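Local coordinates for AbiEi antitoxin C-terminal domain-containing protein (Mycobacterium tuberculosis, PDB 1ZEL), which is of uncharacterised cellular function but probably binds DNA, carrying winged-helix and helix-turn-helix features together with an AbiEi antitoxin-like C-terminal domain, at residues A201-V204 / P205-D209. Numbering follows the deposited sequence.
With NA (sodium ion), chain C.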
loop_
_atom_site.group_PDB
_atom_site.type_symbol
_atom_site.label_atom_id
_atom_site.label_comp_id
_atom_site.label_asym_id
_atom_site.label_seq_id
_atom_site.Cartn_x
_atom_site.Cartn_y
_atom_site.Cartn_z
ATOM N N ALA A 201 -9.476 0.027 14.387
ATOM C CA ALA A 201 -9.190 0.250 15.819
ATOM C C ALA A 201 -7.792 0.819 16.011
ATOM O O ALA A 201 -7.550 1.578 16.937
ATOM C CB ALA A 201 -9.379 -1.037 16.647
ATOM N N ASP A 202 -6.877 0.455 15.119
ATOM C CA ASP A 202 -5.502 0.945 15.134
ATOM C C ASP A 202 -5.434 2.401 14.631
ATOM O O ASP A 202 -4.546 3.168 15.011
ATOM C CB ASP A 202 -4.669 0.037 14.227
ATOM C CG ASP A 202 -3.287 -0.241 14.769
ATOM O OD1 ASP A 202 -2.330 0.015 14.035
ATOM O OD2 ASP A 202 -3.154 -0.747 15.904
ATOM N N LEU A 203 -6.363 2.767 13.757
ATOM C CA LEU A 203 -6.348 4.105 13.162
ATOM C C LEU A 203 -7.074 5.132 14.036
ATOM O O LEU A 203 -6.588 6.243 14.219
ATOM C CB LEU A 203 -6.990 4.085 11.771
ATOM C CG LEU A 203 -7.213 5.453 11.098
ATOM C CD1 LEU A 203 -5.871 6.084 10.689
ATOM C CD2 LEU A 203 -8.108 5.298 9.909
ATOM N N VAL A 204 -8.237 4.754 14.565
ATOM C CA VAL A 204 -9.166 5.746 15.127
ATOM C C VAL A 204 -8.602 6.603 16.263
ATOM O O VAL A 204 -9.040 7.738 16.405
ATOM C CB VAL A 204 -10.581 5.194 15.476
ATOM C CG1 VAL A 204 -11.337 4.845 14.198
ATOM C CG2 VAL A 204 -10.519 3.977 16.423
ATOM N N PRO A 205 -7.649 6.083 17.071
ATOM C CA PRO A 205 -7.047 6.968 18.084
ATOM C C PRO A 205 -6.216 8.101 17.493
ATOM O O PRO A 205 -5.917 9.069 18.196
ATOM C CB PRO A 205 -6.122 6.021 18.861
ATOM C CG PRO A 205 -6.735 4.670 18.651
ATOM C CD PRO A 205 -7.098 4.719 17.193
ATOM N N HIS A 206 -5.849 7.981 16.218
ATOM C CA HIS A 206 -4.952 8.943 15.549
ATOM C C HIS A 206 -5.626 9.770 14.459
ATOM O O HIS A 206 -4.949 10.309 13.602
ATOM C CB HIS A 206 -3.724 8.214 14.969
ATOM C CG HIS A 206 -3.096 7.262 15.941
ATOM N ND1 HIS A 206 -2.746 7.639 17.220
ATOM C CD2 HIS A 206 -2.798 5.948 15.841
ATOM C CE1 HIS A 206 -2.251 6.596 17.862
ATOM N NE2 HIS A 206 -2.262 5.560 17.043
ATOM N N LEU A 207 -6.955 9.866 14.484
ATOM C CA LEU A 207 -7.666 10.721 13.534
ATOM C C LEU A 207 -7.259 12.176 13.646
ATOM O O LEU A 207 -7.215 12.865 12.640
ATOM C CB LEU A 207 -9.195 10.602 13.695
ATOM C CG LEU A 207 -9.805 9.271 13.271
ATOM C CD1 LEU A 207 -11.294 9.335 13.477
ATOM C CD2 LEU A 207 -9.479 8.999 11.772
ATOM N N ASP A 208 -6.989 12.670 14.857
ATOM C CA ASP A 208 -6.569 14.081 14.984
ATOM C C ASP A 208 -5.295 14.343 14.148
ATOM O O ASP A 208 -5.192 15.345 13.391
ATOM C CB ASP A 208 -6.341 14.463 16.452
ATOM C CG ASP A 208 -5.416 13.483 17.212
ATOM O OD1 ASP A 208 -4.903 12.461 16.678
ATOM O OD2 ASP A 208 -5.204 13.742 18.404
ATOM N N ASP A 209 -4.364 13.394 14.255
ATOM C CA ASP A 209 -3.088 13.442 13.552
ATOM C C ASP A 209 -3.336 13.452 12.037
ATOM O O ASP A 209 -2.763 14.262 11.316
ATOM C CB ASP A 209 -2.239 12.228 13.965
ATOM C CG ASP A 209 -0.754 12.368 13.608
ATOM O OD1 ASP A 209 -0.351 13.356 12.943
ATOM O OD2 ASP A 209 0.021 11.480 14.025
HETATM NA NA NA C . -0.361 15.101 11.527
#
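Leu203 O accepts a hydrogen bond from His206 N at 2.8 Å, the i to i+3 bond of a short 3-10 turn at Val204 and Pro205 that tightly joins helix 200-203 to helix 207-212, with His206 at the N-cap position. The N-H points well at the oxygen (157°), although the donor is tilted 30° from the carbonyl plane. Pro205 has no N-H to offer; its ring carbon CD instead sits 3.2 Å from Ala201 O and 3.6 Å from Val204 CG2. The packed side is apolar. Leu203 CG meets Leu207 CD2 at 4.3 Å, and Val204 is buried against Leu291, Leu292 and Ile295 of helix 288-296. CG of Leu207, anti to its own carbonyl carbon (chi1 -69°), lies 3.6 Å from Val204 O; outward, Leu207 packs on Val288 and Leu237. The other side is looser and more polar: Pro205 CB stands 4.0 Å above the centre of the His206 ring, whose NE2 hydrogen-bonds Asp117 OD1. Exposed Asp208 brings OD1 to the N-H of the next residue, Asp209, which meets it from above the carboxylate plane. Asp209 itself chelates a sodium ion, also bound by Asp213, through O at 2.5 Å and OD1 at 2.2 Å.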